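Long-range contacts in hemin degrading factor (Pseudomonas aeruginosa, PDB 4IMH), which binds heme in the cytoplasm of Pseudomonas aeruginosa and probably passes it on toward degradation: residues 68-73 / 149-154; 117-122 / 176-181; 271-276 / 283-288; 313-318 / 346-351. One frame throughout, in Å; residues are numbered along the deposited sequence.

Contact 1 (68-73 / 149-154)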
loop_
_atom_site.group_PDB
_atom_site.type_symbol
_atom_site.label_atom_id
_atom_site.label_comp_id
_atom_site.label_asym_id
_atom_site.label_seq_id
_atom_site.Cartn_x
_atom_site.Cartn_y
_atom_site.Cartn_z
ATOM N N GLY A 68 15.037 11.472 2.843
ATOM C CA GLY A 68 14.750 12.617 3.690
ATOM C C GLY A 68 15.341 13.940 3.226
ATOM O O GLY A 68 14.833 15.019 3.583
ATOM N N GLU A 69 16.447 13.860 2.478
ATOM C CA GLU A 69 17.145 15.040 1.997
ATOM C C GLU A 69 16.356 15.737 0.895
ATOM O O GLU A 69 16.608 16.890 0.588
ATOM C CB GLU A 69 18.544 14.657 1.490
ATOM C CG GLU A 69 19.484 14.136 2.591
ATOM C CD GLU A 69 20.445 13.041 2.110
ATOM O OE1 GLU A 69 20.434 12.700 0.898
ATOM O OE2 GLU A 69 21.189 12.492 2.960
ATOM N N LEU A 70 15.413 15.019 0.286
ATOM C CA LEU A 70 14.621 15.548 -0.816
ATOM C C LEU A 70 13.533 16.553 -0.393
ATOM O O LEU A 70 12.900 17.184 -1.244
ATOM C CB LEU A 70 13.963 14.390 -1.556
ATOM C CG LEU A 70 14.894 13.385 -2.212
ATOM C CD1 LEU A 70 14.121 12.276 -2.801
ATOM C CD2 LEU A 70 15.680 14.094 -3.300
ATOM N N GLY A 71 13.320 16.710 0.908
ATOM C CA GLY A 71 12.267 17.583 1.406
ATOM C C GLY A 71 10.900 16.985 1.050
ATOM O O GLY A 71 10.805 15.769 0.850
ATOM N N PRO A 72 9.843 17.821 0.969
ATOM C CA PRO A 72 8.502 17.260 0.706
ATOM C C PRO A 72 8.408 16.505 -0.619
ATOM O O PRO A 72 8.883 16.995 -1.656
ATOM C CB PRO A 72 7.595 18.491 0.703
ATOM C CG PRO A 72 8.328 19.500 1.550
ATOM C CD PRO A 72 9.786 19.270 1.236
ATOM N N ILE A 73 7.847 15.308 -0.553
ATOM C CA ILE A 73 7.665 14.435 -1.706
ATOM C C ILE A 73 6.225 13.936 -1.718
ATOM O O ILE A 73 5.404 14.336 -0.897
ATOM C CB ILE A 73 8.694 13.240 -1.697
ATOM C CG1 ILE A 73 8.795 12.537 -0.328
ATOM C CG2 ILE A 73 10.116 13.758 -2.045
ATOM C CD1 ILE A 73 7.576 11.687 0.079
ATOM N N VAL A 149 8.301 6.982 -4.689
ATOM C CA VAL A 149 8.429 8.302 -4.164
ATOM C C VAL A 149 8.687 9.301 -5.334
ATOM O O VAL A 149 9.666 9.167 -6.043
ATOM C CB VAL A 149 9.555 8.371 -3.148
ATOM C CG1 VAL A 149 9.785 9.816 -2.668
ATOM C CG2 VAL A 149 9.260 7.466 -1.978
ATOM N N PHE A 150 7.820 10.294 -5.476
ATOM C CA PHE A 150 7.911 11.287 -6.530
ATOM C C PHE A 150 8.306 12.609 -5.954
ATOM O O PHE A 150 7.758 13.067 -4.938
ATOM C CB PHE A 150 6.595 11.428 -7.277
ATOM C CG PHE A 150 6.223 10.231 -8.064
ATOM C CD1 PHE A 150 5.527 9.203 -7.479
ATOM C CD2 PHE A 150 6.489 10.160 -9.408
ATOM C CE1 PHE A 150 5.140 8.109 -8.213
ATOM C CE2 PHE A 150 6.161 9.038 -10.138
ATOM C CZ PHE A 150 5.487 8.021 -9.551
ATOM N N LEU A 151 9.261 13.264 -6.609
ATOM C CA LEU A 151 9.582 14.619 -6.244
ATOM C C LEU A 151 8.410 15.476 -6.738
ATOM O O LEU A 151 7.713 15.125 -7.688
ATOM C CB LEU A 151 10.897 15.093 -6.860
ATOM C CG LEU A 151 12.142 14.680 -6.092
ATOM C CD1 LEU A 151 12.339 13.173 -6.106
ATOM C CD2 LEU A 151 13.372 15.407 -6.670
ATOM N N ALA A 152 8.214 16.601 -6.091
ATOM C CA ALA A 152 7.154 17.499 -6.477
ATOM C C ALA A 152 7.681 18.911 -6.368
ATOM O O ALA A 152 8.887 19.124 -6.191
ATOM C CB ALA A 152 5.935 17.299 -5.601
ATOM N N GLU A 153 6.769 19.867 -6.469
ATOM C CA GLU A 153 7.131 21.276 -6.590
ATOM C C GLU A 153 8.069 21.702 -5.456
ATOM O O GLU A 153 9.087 22.361 -5.675
ATOM C CB GLU A 153 5.863 22.143 -6.604
ATOM C CG GLU A 153 6.140 23.588 -6.950
ATOM C CD GLU A 153 6.971 23.706 -8.214
ATOM O OE1 GLU A 153 6.556 23.136 -9.249
ATOM O OE2 GLU A 153 8.056 24.327 -8.160
ATOM N N ALA A 154 7.722 21.281 -4.248
ATOM C CA ALA A 154 8.427 21.680 -3.041
ATOM C C ALA A 154 9.700 20.856 -2.769
ATOM O O ALA A 154 10.390 21.106 -1.798
ATOM C CB ALA A 154 7.465 21.577 -1.841
#

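Contact 2 (117-122 / 176-181)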
loop_
_atom_site.group_PDB
_atom_site.type_symbol
_atom_site.label_atom_id
_atom_site.label_comp_id
_atom_site.label_asym_id
_atom_site.label_seq_id
_atom_site.Cartn_x
_atom_site.Cartn_y
_atom_site.Cartn_z
ATOM N N GLY A 117 11.068 -8.603 0.899
ATOM C CA GLY A 117 10.571 -8.864 -0.440
ATOM C C GLY A 117 10.968 -7.788 -1.465
ATOM O O GLY A 117 10.703 -7.962 -2.644
ATOM N N TRP A 118 11.611 -6.708 -1.007
ATOM C CA TRP A 118 12.043 -5.596 -1.852
ATOM C C TRP A 118 13.256 -6.045 -2.677
ATOM O O TRP A 118 14.252 -6.493 -2.121
ATOM C CB TRP A 118 12.418 -4.391 -1.012
ATOM C CG TRP A 118 11.319 -3.740 -0.321
ATOM C CD1 TRP A 118 10.172 -4.332 0.168
ATOM C CD2 TRP A 118 11.185 -2.323 -0.061
ATOM N NE1 TRP A 118 9.367 -3.369 0.750
ATOM C CE2 TRP A 118 9.950 -2.133 0.613
ATOM C CE3 TRP A 118 12.005 -1.229 -0.269
ATOM C CZ2 TRP A 118 9.512 -0.871 1.029
ATOM C CZ3 TRP A 118 11.578 0.035 0.153
ATOM C CH2 TRP A 118 10.333 0.208 0.771
ATOM N N ASN A 119 13.173 -5.965 -3.996
ATOM C CA ASN A 119 14.175 -6.603 -4.831
ATOM C C ASN A 119 15.068 -5.573 -5.552
ATOM O O ASN A 119 16.281 -5.673 -5.498
ATOM C CB ASN A 119 13.483 -7.560 -5.818
ATOM C CG ASN A 119 14.461 -8.250 -6.762
ATOM O OD1 ASN A 119 14.567 -7.897 -7.927
ATOM N ND2 ASN A 119 15.156 -9.252 -6.256
ATOM N N ALA A 120 14.471 -4.604 -6.238
ATOM C CA ALA A 120 15.233 -3.705 -7.104
ATOM C C ALA A 120 14.633 -2.317 -7.021
ATOM O O ALA A 120 13.439 -2.126 -6.724
ATOM C CB ALA A 120 15.238 -4.205 -8.542
ATOM N N VAL A 121 15.479 -1.346 -7.217
ATOM C CA VAL A 121 15.076 0.043 -7.146
ATOM C C VAL A 121 15.824 0.888 -8.205
ATOM O O VAL A 121 16.986 0.628 -8.526
ATOM C CB VAL A 121 15.308 0.568 -5.739
ATOM C CG1 VAL A 121 16.691 0.171 -5.202
ATOM C CG2 VAL A 121 15.080 2.041 -5.615
ATOM N N PHE A 122 15.072 1.844 -8.779
ATOM C CA PHE A 122 15.471 2.684 -9.882
ATOM C C PHE A 122 15.160 4.120 -9.552
ATOM O O PHE A 122 14.106 4.446 -8.923
ATOM C CB PHE A 122 14.733 2.289 -11.148
ATOM C CG PHE A 122 14.926 0.856 -11.538
ATOM C CD1 PHE A 122 14.086 -0.119 -11.018
ATOM C CD2 PHE A 122 15.952 0.473 -12.445
ATOM C CE1 PHE A 122 14.267 -1.459 -11.356
ATOM C CE2 PHE A 122 16.119 -0.855 -12.804
ATOM C CZ PHE A 122 15.269 -1.827 -12.255
ATOM N N LEU A 176 16.294 -7.321 -15.174
ATOM C CA LEU A 176 15.978 -7.595 -13.767
ATOM C C LEU A 176 15.861 -9.086 -13.396
ATOM O O LEU A 176 15.183 -9.848 -14.083
ATOM C CB LEU A 176 14.673 -6.879 -13.438
ATOM C CG LEU A 176 14.195 -6.868 -12.003
ATOM C CD1 LEU A 176 15.224 -6.200 -11.130
ATOM C CD2 LEU A 176 12.870 -6.131 -11.983
ATOM N N ALA A 177 16.529 -9.490 -12.314
ATOM C CA ALA A 177 16.476 -10.870 -11.810
ATOM C C ALA A 177 15.274 -11.190 -10.885
ATOM O O ALA A 177 15.180 -10.632 -9.793
ATOM C CB ALA A 177 17.749 -11.189 -11.078
ATOM N N LEU A 178 14.411 -12.129 -11.294
ATOM C CA LEU A 178 13.168 -12.446 -10.577
ATOM C C LEU A 178 13.072 -13.902 -10.090
ATOM O O LEU A 178 13.823 -14.759 -10.541
ATOM C CB LEU A 178 11.974 -12.124 -11.473
ATOM C CG LEU A 178 11.952 -10.667 -12.012
ATOM C CD1 LEU A 178 10.714 -10.434 -12.827
ATOM C CD2 LEU A 178 12.049 -9.622 -10.896
ATOM N N HIS A 179 12.165 -14.160 -9.145
ATOM C CA HIS A 179 11.926 -15.513 -8.623
ATOM C C HIS A 179 10.442 -15.829 -8.694
ATOM O O HIS A 179 9.601 -14.970 -8.425
ATOM C CB HIS A 179 12.383 -15.640 -7.169
ATOM C CG HIS A 179 13.785 -15.184 -6.928
ATOM N ND1 HIS A 179 14.115 -13.856 -6.755
ATOM C CD2 HIS A 179 14.939 -15.881 -6.792
ATOM C CE1 HIS A 179 15.417 -13.752 -6.551
ATOM N NE2 HIS A 179 15.940 -14.966 -6.566
ATOM N N GLU A 180 10.085 -17.060 -9.005
ATOM C CA GLU A 180 8.833 -17.780 -9.046
ATOM C C GLU A 180 8.328 -17.670 -7.599
ATOM O O GLU A 180 9.125 -17.775 -6.664
ATOM C CB GLU A 180 9.024 -19.213 -9.525
ATOM C CG GLU A 180 7.757 -19.849 -10.048
ATOM C CD GLU A 180 7.991 -21.269 -10.540
ATOM O OE1 GLU A 180 9.109 -21.548 -11.039
ATOM O OE2 GLU A 180 7.061 -22.100 -10.432
ATOM N N PRO A 181 7.030 -17.392 -7.406
ATOM C CA PRO A 181 6.555 -17.230 -6.028
ATOM C C PRO A 181 6.644 -18.503 -5.173
ATOM O O PRO A 181 6.697 -19.629 -5.688
ATOM C CB PRO A 181 5.095 -16.799 -6.203
ATOM C CG PRO A 181 5.007 -16.264 -7.570
ATOM C CD PRO A 181 6.002 -17.014 -8.390
#

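Contact 3 (271-276 / 283-288)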
loop_
_atom_site.group_PDB
_atom_site.type_symbol
_atom_site.label_atom_id
_atom_site.label_comp_id
_atom_site.label_asym_id
_atom_site.label_seq_id
_atom_site.Cartn_x
_atom_site.Cartn_y
_atom_site.Cartn_z
ATOM N N GLY A 271 -6.015 11.499 9.772
ATOM C CA GLY A 271 -6.625 12.811 9.802
ATOM C C GLY A 271 -7.989 12.798 9.136
ATOM O O GLY A 271 -8.463 11.745 8.695
ATOM N N PRO A 272 -8.637 13.976 9.071
ATOM C CA PRO A 272 -9.926 14.076 8.382
ATOM C C PRO A 272 -9.763 13.870 6.879
ATOM O O PRO A 272 -8.647 13.886 6.337
ATOM C CB PRO A 272 -10.384 15.504 8.695
ATOM C CG PRO A 272 -9.106 16.257 8.847
ATOM C CD PRO A 272 -8.108 15.298 9.441
ATOM N N VAL A 273 -10.868 13.594 6.214
ATOM C CA VAL A 273 -10.916 13.620 4.759
ATOM C C VAL A 273 -11.959 14.677 4.448
ATOM O O VAL A 273 -12.872 14.877 5.239
ATOM C CB VAL A 273 -11.289 12.276 4.145
ATOM C CG1 VAL A 273 -10.170 11.305 4.264
ATOM C CG2 VAL A 273 -12.612 11.719 4.799
ATOM N N CYS A 274 -11.807 15.376 3.329
ATOM C CA CYS A 274 -12.643 16.528 3.058
ATOM C C CYS A 274 -13.346 16.435 1.714
ATOM O O CYS A 274 -14.566 16.448 1.667
ATOM C CB CYS A 274 -11.810 17.811 3.127
ATOM S SG CYS A 274 -11.119 18.140 4.782
ATOM N N ASN A 275 -12.574 16.341 0.637
ATOM C CA ASN A 275 -13.131 16.432 -0.714
ATOM C C ASN A 275 -13.220 15.068 -1.385
ATOM O O ASN A 275 -12.207 14.413 -1.655
ATOM C CB ASN A 275 -12.315 17.415 -1.537
ATOM C CG ASN A 275 -12.186 18.773 -0.842
ATOM O OD1 ASN A 275 -13.169 19.491 -0.676
ATOM N ND2 ASN A 275 -10.964 19.114 -0.414
ATOM N N LEU A 276 -14.456 14.624 -1.585
ATOM C CA LEU A 276 -14.752 13.302 -2.142
ATOM C C LEU A 276 -15.367 13.410 -3.532
ATOM O O LEU A 276 -16.108 14.338 -3.815
ATOM C CB LEU A 276 -15.721 12.573 -1.229
ATOM C CG LEU A 276 -15.332 12.560 0.245
ATOM C CD1 LEU A 276 -16.420 11.863 1.024
ATOM C CD2 LEU A 276 -14.013 11.885 0.436
ATOM N N PHE A 283 -13.922 5.727 -6.691
ATOM C CA PHE A 283 -14.236 6.591 -5.583
ATOM C C PHE A 283 -12.933 7.221 -5.111
ATOM O O PHE A 283 -11.923 6.522 -4.990
ATOM C CB PHE A 283 -14.922 5.823 -4.454
ATOM C CG PHE A 283 -15.269 6.691 -3.304
ATOM C CD1 PHE A 283 -16.363 7.548 -3.385
ATOM C CD2 PHE A 283 -14.495 6.686 -2.164
ATOM C CE1 PHE A 283 -16.706 8.356 -2.314
ATOM C CE2 PHE A 283 -14.818 7.508 -1.106
ATOM C CZ PHE A 283 -15.913 8.328 -1.168
ATOM N N ASN A 284 -12.946 8.535 -4.918
ATOM C CA ASN A 284 -11.714 9.318 -4.722
ATOM C C ASN A 284 -11.799 10.290 -3.553
ATOM O O ASN A 284 -12.802 10.999 -3.396
ATOM C CB ASN A 284 -11.367 10.155 -5.964
ATOM C CG ASN A 284 -11.403 9.352 -7.249
ATOM O OD1 ASN A 284 -10.428 8.687 -7.599
ATOM N ND2 ASN A 284 -12.532 9.400 -7.949
ATOM N N VAL A 285 -10.729 10.325 -2.763
ATOM C CA VAL A 285 -10.456 11.420 -1.845
ATOM C C VAL A 285 -9.479 12.366 -2.556
ATOM O O VAL A 285 -8.440 11.919 -3.084
ATOM C CB VAL A 285 -9.855 10.910 -0.499
ATOM C CG1 VAL A 285 -9.688 12.071 0.469
ATOM C CG2 VAL A 285 -10.715 9.832 0.072
ATOM N N LEU A 286 -9.837 13.646 -2.645
ATOM C CA LEU A 286 -9.029 14.614 -3.379
ATOM C C LEU A 286 -8.654 15.807 -2.505
ATOM O O LEU A 286 -9.070 16.923 -2.762
ATOM C CB LEU A 286 -9.786 15.086 -4.624
ATOM C CG LEU A 286 -10.119 13.945 -5.592
ATOM C CD1 LEU A 286 -11.099 14.472 -6.670
ATOM C CD2 LEU A 286 -8.842 13.343 -6.191
ATOM N N ASP A 287 -7.845 15.562 -1.483
ATOM C CA ASP A 287 -7.446 16.614 -0.568
ATOM C C ASP A 287 -6.017 17.098 -0.855
ATOM O O ASP A 287 -5.211 16.416 -1.521
ATOM C CB ASP A 287 -7.566 16.123 0.877
ATOM C CG ASP A 287 -9.004 15.884 1.293
ATOM O OD1 ASP A 287 -9.906 16.393 0.614
ATOM O OD2 ASP A 287 -9.244 15.188 2.316
ATOM N N PRO A 288 -5.680 18.272 -0.321
ATOM C CA PRO A 288 -4.397 18.883 -0.681
ATOM C C PRO A 288 -3.185 17.999 -0.359
ATOM O O PRO A 288 -2.237 18.004 -1.148
ATOM C CB PRO A 288 -4.403 20.182 0.136
ATOM C CG PRO A 288 -5.864 20.508 0.270
ATOM C CD PRO A 288 -6.543 19.194 0.447
HETATM O O HOH W 1 -7.229 14.573 3.949
#

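Contact 4 (313-318 / 346-351)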
loop_
_atom_site.group_PDB
_atom_site.type_symbol
_atom_site.label_atom_id
_atom_site.label_comp_id
_atom_site.label_asym_id
_atom_site.label_seq_id
_atom_site.Cartn_x
_atom_site.Cartn_y
_atom_site.Cartn_z
ATOM N N ILE A 313 -11.296 -2.381 22.996
ATOM C CA ILE A 313 -11.770 -2.817 21.702
ATOM C C ILE A 313 -11.390 -1.779 20.637
ATOM O O ILE A 313 -11.569 -0.566 20.827
ATOM C CB ILE A 313 -13.311 -3.056 21.744
ATOM C CG1 ILE A 313 -13.673 -4.215 22.677
ATOM C CG2 ILE A 313 -13.875 -3.323 20.334
ATOM C CD1 ILE A 313 -13.406 -5.570 22.096
ATOM N N VAL A 314 -10.866 -2.286 19.525
ATOM C CA VAL A 314 -10.571 -1.498 18.359
ATOM C C VAL A 314 -11.488 -1.901 17.235
ATOM O O VAL A 314 -11.534 -3.079 16.884
ATOM C CB VAL A 314 -9.089 -1.678 17.883
ATOM C CG1 VAL A 314 -8.902 -0.953 16.531
ATOM C CG2 VAL A 314 -8.159 -1.173 18.940
ATOM N N THR A 315 -12.201 -0.927 16.668
ATOM C CA THR A 315 -13.148 -1.175 15.586
ATOM C C THR A 315 -12.576 -0.722 14.226
ATOM O O THR A 315 -12.103 0.405 14.094
ATOM C CB THR A 315 -14.499 -0.438 15.823
ATOM O OG1 THR A 315 -14.952 -0.658 17.167
ATOM C CG2 THR A 315 -15.545 -0.956 14.873
ATOM N N SER A 316 -12.620 -1.594 13.223
ATOM C CA SER A 316 -12.149 -1.225 11.881
ATOM C C SER A 316 -13.132 -1.674 10.808
ATOM O O SER A 316 -13.978 -2.516 11.059
ATOM C CB SER A 316 -10.782 -1.864 11.589
ATOM O OG SER A 316 -10.909 -3.279 11.635
ATOM N N TRP A 317 -13.023 -1.111 9.609
ATOM C CA TRP A 317 -13.694 -1.672 8.437
ATOM C C TRP A 317 -12.571 -2.178 7.520
ATOM O O TRP A 317 -11.571 -1.505 7.369
ATOM C CB TRP A 317 -14.536 -0.659 7.687
ATOM C CG TRP A 317 -15.843 -0.319 8.307
ATOM C CD1 TRP A 317 -16.186 -0.429 9.609
ATOM C CD2 TRP A 317 -16.964 0.221 7.635
ATOM N NE1 TRP A 317 -17.472 -0.018 9.795
ATOM C CE2 TRP A 317 -17.969 0.403 8.589
ATOM C CE3 TRP A 317 -17.226 0.563 6.301
ATOM C CZ2 TRP A 317 -19.215 0.924 8.261
ATOM C CZ3 TRP A 317 -18.434 1.066 5.984
ATOM C CH2 TRP A 317 -19.434 1.235 6.956
ATOM N N GLU A 318 -12.774 -3.347 6.933
ATOM C CA GLU A 318 -11.810 -4.039 6.144
ATOM C C GLU A 318 -12.454 -4.509 4.825
ATOM O O GLU A 318 -13.428 -5.261 4.814
ATOM C CB GLU A 318 -11.228 -5.231 6.958
ATOM C CG GLU A 318 -10.582 -4.787 8.237
ATOM C CD GLU A 318 -9.773 -5.861 8.947
ATOM O OE1 GLU A 318 -9.626 -6.997 8.415
ATOM O OE2 GLU A 318 -9.278 -5.549 10.053
ATOM N N GLU A 346 -19.106 5.151 16.897
ATOM C CA GLU A 346 -20.488 5.350 16.446
ATOM C C GLU A 346 -20.632 5.254 14.935
ATOM O O GLU A 346 -21.546 4.586 14.416
ATOM C CB GLU A 346 -21.033 6.709 16.884
ATOM C CG GLU A 346 -22.496 6.874 16.519
ATOM C CD GLU A 346 -23.018 8.259 16.816
ATOM O OE1 GLU A 346 -22.370 9.246 16.390
ATOM O OE2 GLU A 346 -24.072 8.349 17.476
ATOM N N LEU A 347 -19.763 5.965 14.231
ATOM C CA LEU A 347 -19.853 6.033 12.785
ATOM C C LEU A 347 -19.710 4.620 12.218
ATOM O O LEU A 347 -20.539 4.168 11.436
ATOM C CB LEU A 347 -18.765 6.970 12.239
ATOM C CG LEU A 347 -18.598 7.029 10.724
ATOM C CD1 LEU A 347 -19.820 7.593 10.066
ATOM C CD2 LEU A 347 -17.340 7.821 10.346
ATOM N N ALA A 348 -18.665 3.920 12.652
ATOM C CA ALA A 348 -18.365 2.590 12.159
ATOM C C ALA A 348 -19.448 1.553 12.478
ATOM O O ALA A 348 -19.576 0.534 11.784
ATOM C CB ALA A 348 -17.080 2.163 12.710
ATOM N N GLU A 349 -20.186 1.790 13.556
ATOM C CA GLU A 349 -21.274 0.903 13.961
ATOM C C GLU A 349 -22.583 1.346 13.325
ATOM O O GLU A 349 -23.616 0.682 13.500
ATOM C CB GLU A 349 -21.455 0.904 15.486
ATOM C CG GLU A 349 -20.276 0.388 16.293
ATOM C CD GLU A 349 -20.176 -1.123 16.348
ATOM O OE1 GLU A 349 -19.271 -1.621 17.046
ATOM O OE2 GLU A 349 -21.006 -1.824 15.738
ATOM N N SER A 350 -22.585 2.506 12.668
ATOM C CA SER A 350 -23.878 3.113 12.302
ATOM C C SER A 350 -24.488 2.431 11.085
ATOM O O SER A 350 -25.669 2.592 10.805
ATOM C CB SER A 350 -23.752 4.619 12.057
ATOM O OG SER A 350 -22.943 4.905 10.937
ATOM N N PHE A 351 -23.680 1.677 10.360
ATOM C CA PHE A 351 -24.143 0.980 9.167
ATOM C C PHE A 351 -24.642 -0.417 9.517
ATOM O O PHE A 351 -24.089 -1.087 10.412
ATOM C CB PHE A 351 -23.018 0.977 8.128
ATOM C CG PHE A 351 -22.729 2.349 7.587
ATOM C CD1 PHE A 351 -21.872 3.209 8.259
ATOM C CD2 PHE A 351 -23.364 2.806 6.448
ATOM C CE1 PHE A 351 -21.624 4.487 7.771
ATOM C CE2 PHE A 351 -23.131 4.091 5.971
ATOM C CZ PHE A 351 -22.250 4.917 6.624
HETATM O O HOH W 2 -17.138 -1.412 18.357
#

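Contact 1 (68-73 / 149-154)
Val149 opens the contact by laying its CG1 methyl against Ile73. With CG1 anti to the backbone N (chi1 175°), the methyl faces across to the neighbouring strand, where it lies 3.7 Å from CB of Ile73 and equally near CG1 of Ile73; the two branched side chains meet at a slant. Phe150 points its CB away from 68-73 and takes part through its backbone: its carbonyl O stands 3.4 Å from Ile73 CB, a contact of carbonyl with hydrocarbon. Next comes Leu151, whose CB points away from 68-73 but whose chain bends back at CG, so that CD1 meets CD1 of Leu70 at 3.9 Å, the two leucines crossing at about a right angle. Leu70 is buried, at the end of a 3-10 turn, and this touch joins the turn to the strand. Past Leu151 the chain leaves the strand, and Ala154 swings back to Pro72. The methyl of Ala154 lies 4.0 Å from CB of Pro72, a small apolar touch near the surface. Separately, Ala154 O approaches the CD of the same ring at 3.6 Å. The contact thus lies where strand 145-151 ends beside the start of strand 72-78, with 152-154 curling back over Pro72. Ser155 helps tie that end: its OG is hydrogen-bonded to both Pro72 O and the N of Ala152. Strands 72-78 and 145-151 are neighbours in the sheet, coupled by a backbone bond between Phe150 and Met74, with strand 131-140 flanking 145-151 on its other side and Arg166 of helix 160-167 salt-bridged to Glu69.

Contact 2 (117-122 / 176-181)
The amide of Asn119 is the flat group that meets the other segment: its OD1 corner comes 3.7 Å from CD1 of Leu176 and 3.4 Å from the carbonyl O of Ala177. Asn119 OD1 and Ala177 O are both acceptors, so they sit close without bonding, while the ND2 corner has a weak hydrogen bond to Gln141 OE1. Asn119 belongs to a classic beta bulge, in which Asn119 and Ala120 together face Phe139 of strand 131-140. Both bulge residues point their CB toward 176-181, a loop with no regular structure that passes over the start of strand 118-128. With its CG anti to the backbone N (chi1 179°), Asn119 extends its amide toward this loop, and the side chains of Asn119 and Leu176 run alongside with opposite headings. The packing is modest and near the surface. His179 shares a backbone bond with Gln141, just past strand 131-140, and Leu176 also touches Arg55 on strand 53-56. Between the segments, Leu176 CD1 is modelled 3.3 Å from the methyl CB of Ala120, tighter than ordinary van der Waals contact, but this shortness is doubtful because Leu176 is poorly ordered.

Contact 3 (271-276 / 283-288)
Asp287 turns its carboxylate toward the backbone of 273-275 and takes two successive N-H groups, one on each oxygen. Cys274 N gives to OD2 at 2.8 Å and Asn275 N to OD1 at 2.7 Å, each on the syn lone pair, so both bonds lie on the side between the two oxygens and fix the carboxylate's rotation. In one of its two modelled conformers the amide of Asn275 stands almost perpendicular to that carboxylate, the planes 82° apart, and its ND2 adds a weak, doubtful bond to OD1. A water donates to OD2 and to Pro272 O, giving OD2 a second partner. Beside this polar cluster the chains pair as strands: Leu286 N gives a bond to Asn275 O, 2.7 Å away. Leu276 and Val285 form an antiparallel non-hydrogen-bonded pair with side chains lying alongside on one face of the sheet, Leu276 CD2 meeting Val285 CG2 at 3.9 Å. The other methyl of Val285, CG1, is anti to the backbone N (chi1 -176°) and meets CG1 of Val273, the two valines crossing at about a right angle. Leu276 also sends CD1 to the CZ of Phe283, at 4.2 Å. These contacts lie where the chain enters the hairpin of strands 276-279 and 282-286, at the edge of its sheet, where 276-279 is the outermost strand. Helix 241-252 packs on Leu276 and Phe283, and strand 290-295 flanks 282-286 on the side away from 276-279.

Contact 4 (313-318 / 346-351)
Trp317 reaches from strand 314-320 to the C-terminal end of helix 342-349, a strand-on-helix packing in the C-terminal HemS/ChuX-type domain. Its CG lies anti to the carbonyl carbon (chi1 -77°), and chi2 of 24° turns NE1 to the helix. There NE1 donates to Ala348 O at 2.9 Å; the acceptor lies in the ring plane, and the donor sits in the carbonyl plane on a lone pair. Farther along the ring, the six-membered edge points toward the face of Phe351 in an offset edge-to-face pair, with centroids 5.2 Å apart and planes at 81°. The methyl of Ala348 touches both the indole and Thr315 CG2. The second shell holds this arrangement: Arg304 NH2 bonds to the same Ala348 O and also to Phe351 O, so a cation probably polarises the carbonyl that Trp317 uses. Ser350 OG and Ser350 N both give to Leu347 O, shaping the chain as it leaves the helix toward Phe351. Leu245 of helix 241-252 also packs on Trp317. At the other end, Thr315 OG1 is hydrogen-bonded to Glu340, and Glu349 is salt-bridged to Arg306. A water links Thr315 and Glu349, donating to Thr315 OG1 at 2.6 Å and to Glu349 OE1 at 2.5 Å.

Overall arrangement
Contacts 1, 2 and 3 all reach one antiparallel beta-sheet built from both HemS/ChuX-type domains, whereas contact 4 belongs to the other large beta-sheet. Contacts 1 and 2 alternate along the chain, their centres 25 Å apart; contact 3 follows, with its centre 21 Å from that of contact 1 and 33 Å from that of contact 2, on the opposite side of the chain's centre from contact 2. Contact 4 lies 19 Å from contact 3, centre to centre, and helix 241-252 packs on both. Only contact 4 comes near the heme-binding residues: the side chain of Thr315 is about 8 Å from that of Lys307 and about 9 Å from that of Arg334, and Glu318 is salt-bridged to heme-binding Arg222. No heme is bound in this model.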